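Local coordinates for protein 7,8-dihydro-6-hydroxymethylpterin pyrophosphokinase-dihydropteroate synthase (Plasmodium falciparum, PDB 6JWS) that probably catalyses two successive steps of folate synthesis, pyrophosphorylating 6-hydroxymethyl-7,8-dihydropterin with ATP and then joining the product to 4-aminobenzoate to give 7,8-dihydropteroate, at residues 165-170 with 331-336; 184-189 with 307-312; 438-443 with 533-538. The protein carries 1 engineered substitution. One frame throughout, in Å; residues are numbered along the deposited sequence.

Contact 1 (165-170 with 331-336)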
loop_
_atom_site.group_PDB
_atom_site.type_symbol
_atom_site.label_atom_id
_atom_site.label_comp_id
_atom_site.label_asym_id
_atom_site.label_seq_id
_atom_site.Cartn_x
_atom_site.Cartn_y
_atom_site.Cartn_z
ATOM N N ASN B 165 -1.903 -19.136 25.362
ATOM C CA ASN B 165 -1.413 -20.492 25.236
ATOM C C ASN B 165 0.035 -20.478 24.768
ATOM O O ASN B 165 0.405 -19.689 23.911
ATOM C CB ASN B 165 -2.198 -21.218 24.142
ATOM C CG ASN B 165 -2.706 -22.563 24.593
ATOM O OD1 ASN B 165 -3.554 -22.637 25.488
ATOM N ND2 ASN B 165 -2.202 -23.623 23.971
ATOM N N LEU B 166 0.795 -21.458 25.238
ATOM C CA LEU B 166 2.172 -21.633 24.827
ATOM C C LEU B 166 2.541 -23.087 25.087
ATOM O O LEU B 166 2.186 -23.611 26.135
ATOM C CB LEU B 166 3.006 -20.667 25.683
ATOM C CG LEU B 166 4.497 -20.956 25.776
ATOM C CD1 LEU B 166 5.146 -20.616 24.456
ATOM C CD2 LEU B 166 5.112 -20.116 26.872
ATOM N N THR B 167 3.241 -23.721 24.143
ATOM C CA THR B 167 3.837 -25.027 24.391
ATOM C C THR B 167 5.334 -24.896 24.692
ATOM O O THR B 167 5.948 -23.872 24.379
ATOM C CB THR B 167 3.508 -26.036 23.280
ATOM O OG1 THR B 167 3.989 -25.587 22.008
ATOM C CG2 THR B 167 2.036 -26.426 23.238
ATOM N N VAL B 168 5.889 -25.936 25.343
ATOM C CA VAL B 168 7.298 -26.052 25.681
ATOM C C VAL B 168 7.706 -27.518 25.560
ATOM O O VAL B 168 6.914 -28.406 25.858
ATOM C CB VAL B 168 7.664 -25.494 27.076
ATOM C CG1 VAL B 168 6.966 -24.187 27.395
ATOM C CG2 VAL B 168 7.453 -26.502 28.192
ATOM N N VAL B 169 8.938 -27.757 25.090
ATOM C CA VAL B 169 9.555 -29.067 25.204
ATOM C C VAL B 169 10.551 -29.024 26.364
ATOM O O VAL B 169 11.354 -28.088 26.472
ATOM C CB VAL B 169 10.228 -29.501 23.890
ATOM C CG1 VAL B 169 10.923 -30.843 24.032
ATOM C CG2 VAL B 169 9.270 -29.511 22.696
ATOM N N VAL B 170 10.467 -30.036 27.241
ATOM C CA VAL B 170 11.298 -30.172 28.429
ATOM C C VAL B 170 12.108 -31.465 28.328
ATOM O O VAL B 170 11.573 -32.538 28.034
ATOM C CB VAL B 170 10.444 -30.130 29.714
ATOM C CG1 VAL B 170 11.299 -30.131 30.967
ATOM C CG2 VAL B 170 9.561 -28.899 29.745
ATOM N N LEU B 331 -1.711 -25.576 16.624
ATOM C CA LEU B 331 -1.110 -24.298 16.274
ATOM C C LEU B 331 0.268 -24.128 16.951
ATOM O O LEU B 331 1.255 -23.839 16.272
ATOM C CB LEU B 331 -2.124 -23.211 16.669
ATOM C CG LEU B 331 -1.724 -21.736 16.496
ATOM C CD1 LEU B 331 -1.578 -21.343 15.020
ATOM C CD2 LEU B 331 -2.760 -20.842 17.171
ATOM N N CYS B 332 0.338 -24.352 18.279
ATOM C CA CYS B 332 1.570 -24.263 19.063
ATOM C C CYS B 332 2.570 -25.358 18.697
ATOM O O CYS B 332 3.746 -25.067 18.537
ATOM C CB CYS B 332 1.283 -24.363 20.555
ATOM S SG CYS B 332 0.485 -22.887 21.224
ATOM N N LEU B 333 2.131 -26.618 18.607
ATOM C CA LEU B 333 3.021 -27.726 18.274
ATOM C C LEU B 333 3.617 -27.526 16.881
ATOM O O LEU B 333 4.739 -27.968 16.624
ATOM C CB LEU B 333 2.251 -29.054 18.314
ATOM C CG LEU B 333 1.665 -29.483 19.670
ATOM C CD1 LEU B 333 0.852 -30.774 19.539
ATOM C CD2 LEU B 333 2.752 -29.675 20.713
ATOM N N ASN B 334 2.857 -26.878 15.979
ATOM C CA ASN B 334 3.309 -26.711 14.605
ATOM C C ASN B 334 4.537 -25.797 14.557
ATOM O O ASN B 334 5.300 -25.859 13.602
ATOM C CB ASN B 334 2.181 -26.225 13.684
ATOM C CG ASN B 334 2.619 -25.961 12.254
ATOM O OD1 ASN B 334 3.095 -26.859 11.556
ATOM N ND2 ASN B 334 2.464 -24.728 11.802
ATOM N N ASP B 335 4.700 -24.923 15.564
ATOM C CA ASP B 335 5.838 -24.013 15.627
ATOM C C ASP B 335 7.099 -24.774 16.022
ATOM O O ASP B 335 8.179 -24.450 15.532
ATOM C CB ASP B 335 5.662 -22.926 16.693
ATOM C CG ASP B 335 4.626 -21.862 16.382
ATOM O OD1 ASP B 335 4.308 -21.662 15.194
ATOM O OD2 ASP B 335 4.138 -21.253 17.329
ATOM N N MET B 336 6.939 -25.764 16.922
ATOM C CA MET B 336 8.048 -26.451 17.585
ATOM C C MET B 336 8.443 -27.703 16.811
ATOM O O MET B 336 9.615 -27.872 16.510
ATOM C CB MET B 336 7.732 -26.873 19.030
ATOM C CG MET B 336 7.116 -25.779 19.888
ATOM S SD MET B 336 7.177 -26.249 21.641
ATOM C CE MET B 336 6.279 -27.803 21.605
#

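Contact 2 (184-189 with 307-312). With ATP (adenosine-5'-triphosphate), chain J.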
loop_
_atom_site.group_PDB
_atom_site.type_symbol
_atom_site.label_atom_id
_atom_site.label_comp_id
_atom_site.label_asym_id
_atom_site.label_seq_id
_atom_site.Cartn_x
_atom_site.Cartn_y
_atom_site.Cartn_z
ATOM N N ILE B 184 3.634 -31.041 38.407
ATOM C CA ILE B 184 2.969 -29.960 37.698
ATOM C C ILE B 184 1.823 -29.425 38.553
ATOM O O ILE B 184 1.628 -28.210 38.651
ATOM C CB ILE B 184 2.503 -30.418 36.300
ATOM C CG1 ILE B 184 3.667 -30.470 35.304
ATOM C CG2 ILE B 184 1.368 -29.539 35.789
ATOM C CD1 ILE B 184 3.415 -31.371 34.119
ATOM N N LYS B 185 1.065 -30.346 39.167
ATOM C CA LYS B 185 -0.033 -29.984 40.056
ATOM C C LYS B 185 0.498 -29.166 41.227
ATOM O O LYS B 185 -0.145 -28.207 41.641
ATOM C CB LYS B 185 -0.815 -31.222 40.508
ATOM C CG LYS B 185 -1.617 -31.914 39.414
ATOM C CD LYS B 185 -2.695 -31.030 38.820
ATOM C CE LYS B 185 -3.265 -31.601 37.536
ATOM N NZ LYS B 185 -4.435 -30.823 37.075
ATOM N N TYR B 186 1.689 -29.526 41.720
ATOM C CA TYR B 186 2.352 -28.746 42.753
ATOM C C TYR B 186 2.610 -27.329 42.242
ATOM O O TYR B 186 2.183 -26.356 42.872
ATOM C CB TYR B 186 3.611 -29.454 43.270
ATOM C CG TYR B 186 4.271 -28.749 44.429
ATOM C CD1 TYR B 186 3.682 -28.737 45.686
ATOM C CD2 TYR B 186 5.469 -28.069 44.271
ATOM C CE1 TYR B 186 4.263 -28.080 46.758
ATOM C CE2 TYR B 186 6.069 -27.413 45.335
ATOM C CZ TYR B 186 5.464 -27.415 46.581
ATOM O OH TYR B 186 6.034 -26.764 47.636
ATOM N N ILE B 187 3.268 -27.231 41.074
ATOM C CA ILE B 187 3.562 -25.953 40.436
ATOM C C ILE B 187 2.292 -25.106 40.321
ATOM O O ILE B 187 2.305 -23.932 40.679
ATOM C CB ILE B 187 4.282 -26.155 39.081
ATOM C CG1 ILE B 187 5.728 -26.613 39.275
ATOM C CG2 ILE B 187 4.213 -24.898 38.219
ATOM C CD1 ILE B 187 6.343 -27.236 38.050
ATOM N N GLU B 188 1.186 -25.699 39.850
ATOM C CA GLU B 188 -0.044 -24.930 39.687
ATOM C C GLU B 188 -0.466 -24.337 41.026
ATOM O O GLU B 188 -0.767 -23.146 41.100
ATOM C CB GLU B 188 -1.202 -25.751 39.106
ATOM C CG GLU B 188 -1.007 -26.154 37.659
ATOM C CD GLU B 188 -2.168 -26.858 36.981
ATOM O OE1 GLU B 188 -3.332 -26.554 37.305
ATOM O OE2 GLU B 188 -1.904 -27.700 36.105
ATOM N N GLU B 189 -0.484 -25.186 42.065
ATOM C CA GLU B 189 -0.909 -24.803 43.403
ATOM C C GLU B 189 -0.019 -23.685 43.938
ATOM O O GLU B 189 -0.528 -22.739 44.534
ATOM C CB GLU B 189 -0.909 -25.998 44.361
ATOM C CG GLU B 189 -2.124 -26.901 44.235
ATOM C CD GLU B 189 -3.473 -26.262 44.538
ATOM O OE1 GLU B 189 -3.512 -25.282 45.334
ATOM O OE2 GLU B 189 -4.492 -26.750 43.980
ATOM N N ASN B 307 -3.128 -31.222 50.008
ATOM C CA ASN B 307 -4.518 -31.560 50.277
ATOM C C ASN B 307 -5.369 -31.381 49.019
ATOM O O ASN B 307 -6.038 -32.317 48.585
ATOM C CB ASN B 307 -5.055 -30.791 51.488
ATOM C CG ASN B 307 -4.201 -30.980 52.726
ATOM O OD1 ASN B 307 -3.625 -30.022 53.238
ATOM N ND2 ASN B 307 -4.099 -32.212 53.200
ATOM N N ASN B 308 -5.314 -30.176 48.436
ATOM C CA ASN B 308 -6.091 -29.813 47.260
ATOM C C ASN B 308 -5.769 -30.752 46.100
ATOM O O ASN B 308 -6.613 -30.977 45.234
ATOM C CB ASN B 308 -5.830 -28.365 46.840
ATOM C CG ASN B 308 -5.919 -27.392 47.995
ATOM O OD1 ASN B 308 -4.899 -26.983 48.546
ATOM N ND2 ASN B 308 -7.132 -27.028 48.378
ATOM N N MET B 309 -4.547 -31.303 46.123
ATOM C CA MET B 309 -3.965 -32.046 45.016
ATOM C C MET B 309 -4.581 -33.440 44.893
ATOM O O MET B 309 -4.632 -33.983 43.792
ATOM C CB MET B 309 -2.443 -32.171 45.171
ATOM C CG MET B 309 -1.669 -30.891 44.829
ATOM S SD MET B 309 0.147 -31.010 44.971
ATOM C CE MET B 309 0.473 -32.434 43.932
ATOM N N VAL B 310 -5.057 -34.005 46.013
ATOM C CA VAL B 310 -5.440 -35.412 46.085
ATOM C C VAL B 310 -6.465 -35.773 45.005
ATOM O O VAL B 310 -6.309 -36.780 44.313
ATOM C CB VAL B 310 -5.901 -35.847 47.495
ATOM C CG1 VAL B 310 -4.755 -35.870 48.491
ATOM C CG2 VAL B 310 -7.066 -35.025 48.032
ATOM N N ASP B 311 -7.502 -34.938 44.869
ATOM C CA ASP B 311 -8.641 -35.228 44.013
ATOM C C ASP B 311 -8.365 -34.789 42.575
ATOM O O ASP B 311 -9.067 -35.219 41.659
ATOM C CB ASP B 311 -9.920 -34.580 44.555
ATOM C CG ASP B 311 -10.728 -35.487 45.470
ATOM O OD1 ASP B 311 -11.056 -36.614 45.038
ATOM O OD2 ASP B 311 -11.026 -35.060 46.606
ATOM N N ASN B 312 -7.327 -33.961 42.393
ATOM C CA ASN B 312 -7.122 -33.195 41.172
ATOM C C ASN B 312 -6.739 -34.092 39.998
ATOM O O ASN B 312 -7.016 -33.741 38.855
ATOM C CB ASN B 312 -6.154 -32.023 41.374
ATOM C CG ASN B 312 -6.823 -30.806 41.981
ATOM O OD1 ASN B 312 -8.021 -30.587 41.795
ATOM N ND2 ASN B 312 -6.058 -30.003 42.704
HETATM P PG ATP J . -7.411 -31.615 30.784
HETATM O O1G ATP J . -7.757 -30.701 29.623
HETATM O O2G ATP J . -7.666 -33.081 30.475
HETATM O O3G ATP J . -6.007 -31.368 31.297
HETATM P PB ATP J . -9.418 -29.995 32.325
HETATM O O1B ATP J . -10.477 -30.471 33.258
HETATM O O2B ATP J . -9.810 -29.257 31.082
HETATM O O3B ATP J . -8.458 -31.233 31.973
HETATM P PA ATP J . -7.333 -29.366 34.284
HETATM O O1A ATP J . -5.972 -29.374 33.659
HETATM O O2A ATP J . -7.574 -28.453 35.442
HETATM O O3A ATP J . -8.416 -29.058 33.144
HETATM O "O5'" ATP J . -7.745 -30.863 34.698
HETATM C "C5'" ATP J . -6.825 -31.940 34.380
HETATM C "C4'" ATP J . -7.497 -33.263 34.641
HETATM O "O4'" ATP J . -7.288 -34.156 33.515
HETATM C "C3'" ATP J . -6.980 -34.018 35.870
HETATM O "O3'" ATP J . -8.067 -34.708 36.474
HETATM C "C2'" ATP J . -5.895 -34.915 35.265
HETATM O "O2'" ATP J . -5.657 -36.122 35.952
HETATM C "C1'" ATP J . -6.495 -35.258 33.908
HETATM N N9 ATP J . -5.483 -35.525 32.886
HETATM C C8 ATP J . -5.434 -36.628 32.073
HETATM N N7 ATP J . -4.414 -36.602 31.246
HETATM C C5 ATP J . -3.779 -35.396 31.516
HETATM C C6 ATP J . -2.644 -34.782 30.954
HETATM N N6 ATP J . -1.928 -35.331 29.980
HETATM N N1 ATP J . -2.269 -33.576 31.456
HETATM C C2 ATP J . -2.997 -33.036 32.444
HETATM N N3 ATP J . -4.083 -33.525 33.043
HETATM C C4 ATP J . -4.426 -34.724 32.528
#

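Contact 3 (438-443 with 533-538). With PT1 (pteroic acid), chain I.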
loop_
_atom_site.group_PDB
_atom_site.type_symbol
_atom_site.label_atom_id
_atom_site.label_comp_id
_atom_site.label_asym_id
_atom_site.label_seq_id
_atom_site.Cartn_x
_atom_site.Cartn_y
_atom_site.Cartn_z
ATOM N N PRO B 438 29.185 2.357 7.819
ATOM C CA PRO B 438 30.353 2.152 6.966
ATOM C C PRO B 438 31.522 3.057 7.356
ATOM O O PRO B 438 31.354 4.262 7.530
ATOM C CB PRO B 438 29.839 2.450 5.545
ATOM C CG PRO B 438 28.609 3.300 5.760
ATOM C CD PRO B 438 28.017 2.838 7.075
ATOM N N PHE B 439 32.681 2.411 7.551
ATOM C CA PHE B 439 34.013 3.002 7.613
ATOM C C PHE B 439 34.220 3.854 8.869
ATOM O O PHE B 439 35.156 4.654 8.922
ATOM C CB PHE B 439 34.376 3.718 6.303
ATOM C CG PHE B 439 34.304 2.879 5.048
ATOM C CD1 PHE B 439 35.260 1.908 4.777
ATOM C CD2 PHE B 439 33.295 3.084 4.114
ATOM C CE1 PHE B 439 35.191 1.145 3.618
ATOM C CE2 PHE B 439 33.226 2.319 2.958
ATOM C CZ PHE B 439 34.174 1.349 2.711
ATOM N N VAL B 440 33.369 3.660 9.889
ATOM C CA VAL B 440 33.499 4.414 11.129
ATOM C C VAL B 440 34.583 3.789 12.011
ATOM O O VAL B 440 34.535 2.597 12.324
ATOM C CB VAL B 440 32.165 4.579 11.890
ATOM C CG1 VAL B 440 31.212 5.537 11.186
ATOM C CG2 VAL B 440 31.497 3.249 12.207
ATOM N N ILE B 441 35.567 4.616 12.388
ATOM C CA ILE B 441 36.533 4.278 13.419
ATOM C C ILE B 441 35.983 4.768 14.758
ATOM O O ILE B 441 35.567 5.923 14.867
ATOM C CB ILE B 441 37.936 4.848 13.097
ATOM C CG1 ILE B 441 37.889 6.279 12.543
ATOM C CG2 ILE B 441 38.695 3.916 12.162
ATOM C CD1 ILE B 441 38.181 7.364 13.562
ATOM N N PRO B 442 35.925 3.908 15.807
ATOM C CA PRO B 442 35.416 4.322 17.118
ATOM C C PRO B 442 36.391 5.262 17.827
ATOM O O PRO B 442 37.562 5.334 17.459
ATOM C CB PRO B 442 35.296 3.000 17.897
ATOM C CG PRO B 442 36.321 2.090 17.252
ATOM C CD PRO B 442 36.347 2.496 15.791
ATOM N N ASN B 443 35.886 5.996 18.825
ATOM C CA ASN B 443 36.751 6.742 19.722
ATOM C C ASN B 443 37.481 5.724 20.593
ATOM O O ASN B 443 36.877 5.117 21.475
ATOM C CB ASN B 443 35.976 7.791 20.525
ATOM C CG ASN B 443 36.866 8.698 21.349
ATOM O OD1 ASN B 443 37.809 8.241 21.991
ATOM N ND2 ASN B 443 36.565 9.987 21.358
ATOM N N GLY B 533 31.199 -9.478 8.206
ATOM C CA GLY B 533 32.320 -8.543 8.227
ATOM C C GLY B 533 32.173 -7.444 9.285
ATOM O O GLY B 533 31.412 -7.564 10.243
ATOM N N ASN B 534 32.930 -6.362 9.112
ATOM C CA ASN B 534 32.866 -5.232 10.019
ATOM C C ASN B 534 32.655 -3.974 9.186
ATOM O O ASN B 534 32.544 -4.069 7.963
ATOM C CB ASN B 534 34.137 -5.137 10.866
ATOM C CG ASN B 534 35.396 -5.108 10.030
ATOM O OD1 ASN B 534 35.487 -4.367 9.043
ATOM N ND2 ASN B 534 36.367 -5.922 10.415
ATOM N N PRO B 535 32.593 -2.769 9.806
ATOM C CA PRO B 535 32.424 -1.529 9.041
ATOM C C PRO B 535 33.402 -1.366 7.874
ATOM O O PRO B 535 33.041 -0.817 6.835
ATOM C CB PRO B 535 32.541 -0.404 10.100
ATOM C CG PRO B 535 32.168 -1.099 11.421
ATOM C CD PRO B 535 32.635 -2.536 11.265
ATOM N N HIS B 536 34.627 -1.878 8.012
ATOM C CA HIS B 536 35.605 -1.667 6.953
ATOM C C HIS B 536 35.509 -2.711 5.836
ATOM O O HIS B 536 35.924 -2.419 4.718
ATOM C CB HIS B 536 37.024 -1.480 7.526
ATOM C CG HIS B 536 37.075 -0.300 8.438
ATOM N ND1 HIS B 536 37.103 1.009 7.961
ATOM C CD2 HIS B 536 37.005 -0.214 9.787
ATOM C CE1 HIS B 536 37.091 1.843 8.981
ATOM N NE2 HIS B 536 37.031 1.117 10.114
ATOM N N THR B 537 34.995 -3.913 6.129
ATOM C CA THR B 537 35.052 -4.991 5.153
ATOM C C THR B 537 33.692 -5.277 4.519
ATOM O O THR B 537 33.647 -5.830 3.431
ATOM C CB THR B 537 35.662 -6.290 5.715
ATOM O OG1 THR B 537 34.804 -6.748 6.764
ATOM C CG2 THR B 537 37.094 -6.128 6.191
ATOM N N MET B 538 32.599 -4.925 5.196
ATOM C CA MET B 538 31.299 -5.498 4.868
ATOM C C MET B 538 30.855 -5.168 3.442
ATOM O O MET B 538 30.168 -5.985 2.819
ATOM C CB MET B 538 30.217 -5.085 5.873
ATOM C CG MET B 538 29.983 -3.584 5.974
ATOM S SD MET B 538 28.716 -3.245 7.226
ATOM C CE MET B 538 28.471 -1.486 6.952
HETATM C C2 PT1 I . 20.209 -2.047 11.965
HETATM C C3 PT1 I . 21.261 -1.228 12.568
HETATM C C5 PT1 I . 21.537 -1.465 13.988
HETATM N N6 PT1 I . 21.958 -0.290 11.882
HETATM C C7 PT1 I . 19.862 -3.178 14.019
HETATM N N9 PT1 I . 20.820 -2.420 14.646
HETATM C C10 PT1 I . 22.939 0.409 12.513
HETATM N N11 PT1 I . 19.164 -4.152 14.709
HETATM C C12 PT1 I . 23.224 0.167 13.851
HETATM C C21 PT1 I . 24.712 2.286 5.321
HETATM O O22 PT1 I . 24.545 3.495 5.004
HETATM O O1 PT1 I . 19.908 -1.890 10.670
HETATM N N4 PT1 I . 19.560 -2.969 12.710
HETATM N N8 PT1 I . 22.516 -0.740 14.558
HETATM C C13 PT1 I . 23.732 1.413 11.721
HETATM N N14 PT1 I . 24.611 0.676 10.773
HETATM C C15 PT1 I . 24.650 1.045 9.471
HETATM C C16 PT1 I . 24.884 0.079 8.468
HETATM C C17 PT1 I . 24.459 2.426 9.142
HETATM C C18 PT1 I . 24.906 0.491 7.113
HETATM C C19 PT1 I . 24.504 2.826 7.783
HETATM C C20 PT1 I . 24.707 1.855 6.771
HETATM O O23 PT1 I . 24.877 1.434 4.432
#

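Contact 1 (165-170 with 331-336)
The helical segment 331-336 lies on one face of strand 165-170. The two axes come within 7.8 Å and cross at -39°. Thr167 and Met336 stand at the centre, with Cys332 beside them. The side chain of Thr167 starts toward the helix. Its CB meets the terminal methyl CE of Met336 at 3.7 Å, and from there it forks. The first branch, OG1, takes the crowded position between the backbone N and the carbonyl carbon (chi1 60°). This places it against the thioether of Met336: Thr167 OG1 is 3.2 Å from Met336 CE and 3.3 Å from Met336 SD. The second branch, CG2, lies anti to the carbonyl carbon. It presses on the helix, and Thr167 CG2 to Cys332 CB is 3.5 Å, a tight carbon pair. On its other flank Thr167 CG2 reaches Leu333 CD2, where the two side chains cross at about a right angle.

Met336 bends at its last torsion (chi3 -57°), so its methyl can serve two strand residues. Besides Thr167 it touches Val169, with Met336 CE 3.6 Å from Val169 CG2. These two chains slide past each other in opposite directions. Toward the other end of the contact, Cys332 SG is 3.9 Å from Asn165 ND2. No hydrogen bond joins the two segments, and every touching residue is buried. Leu166 and Val168 alternate with the contacting residues and start away from the helix. Their side chains touch Leu38 of helix 30-44. The strand itself is bonded into the sheet between strands 16-24 and 46-57. One strand therefore carries a helix on each face, as in the three-layered alpha-beta-alpha fold of HPPK.

Contact 2 (184-189 with 307-312)
Asn312 O, a backbone carbonyl, is held by one hydrogen bond from the ribose of ATP, with ATP O3' 2.8 Å away. The same nucleotide meets segment 184-189 through Lys185. That chain bends at its second torsion (chi2 -62°) and then runs extended. Its tip, Lys185 NZ, comes within 3.8 Å of ATP C5' and 4.0 Å of ATP O1A. A positive charge there would be expected to offset part of the negative charge of the phosphates. Both residues belong to the ATP pocket of the HPPK part, where Ile211, Glu314, Phe315 and Ser317 also hydrogen-bond the nucleotide.

Behind the pocket, Met309 packs on helix 177-190. It bends at chi3 (54°), so that Met309 CE is 3.9 Å from Lys185 CB. Met309 SD lies at the edge of the Tyr186 ring, near its plane. Glu189 runs past Met309 in the opposite direction, and the two CG atoms are 4.1 Å apart. The carboxylate of Glu189 crosses Asn308 obliquely, with Glu189 OE2 3.5 Å from Asn308 CB. Glu189 and Asn312 approach tip to tip, their flat groups turned only 9° from each other.

Contact 3 (438-443 with 533-538)
Neither 438-443 nor 533-538 forms a regular helix or strand. The segments run closest at two steps, with CA atoms 4.7 Å apart for Pro438 and Pro535 and 5.0 Å apart for Phe439 and His536. Phe439 has a positive phi of 69°, in the left-handed region. A single weak hydrogen bond links the backbones, from Phe439 N to Pro535 O at 3.3 Å. Segment 533-538 is braced from within. Asn534 OD1 accepts from His536 N, in an Asx turn, and from Thr537 N. Thr537 OG1 in turn accepts from Asn534 N.

The imidazole of His536 meets the backbone of the other loop. His536 CE1 is 3.4 Å from Phe439 O, and His536 NE2 is 3.6 Å from Val440 O. His536 ND1 lies at the edge of the Phe439 ring, 3.8 Å from Phe439 CD1, while Pro535 O stands over one face of that ring. Val440 CG2 approaches Pro535 CB only loosely.

On the pteroic acid side, Pro438 CD packs against the aminobenzoate ring, 3.5 Å from PT1 C20. Met538 is extended beyond CG, and its methyl CE reaches both Pro438 N and, at 4.1 Å, PT1 C18. Pro438 and Met538 thus meet beside the ligand, while Phe439 and His536 are exposed.

Both segments are loops of the DHPS TIM barrel. The first leads from strand 428-432 to helix 448-464, and its Asn443 touches helix 397-402. The second leads from strand 525-529 to helix 547-564.

In the fold
Contacts 1 and 2 belong to the HPPK part, and contact 3 to the DHPS barrel. Along the chain, contact 2 is nested inside the span closed by contact 1, and contact 3 opens only after both. Strand 163-172 of contact 1 is followed directly by helix 177-190 of contact 2. These two contacts are about 23 Å apart between centres and about 8 Å between nearest atoms. Contact 1 lies in the buried layer between sheet and helix, while contact 2 borders the ATP pocket. Contact 3 borders the pteroic acid pocket, its centre about 40 Å from that of contact 1 and about 57 Å from that of contact 2. One chain thus carries two well-separated ligand sites.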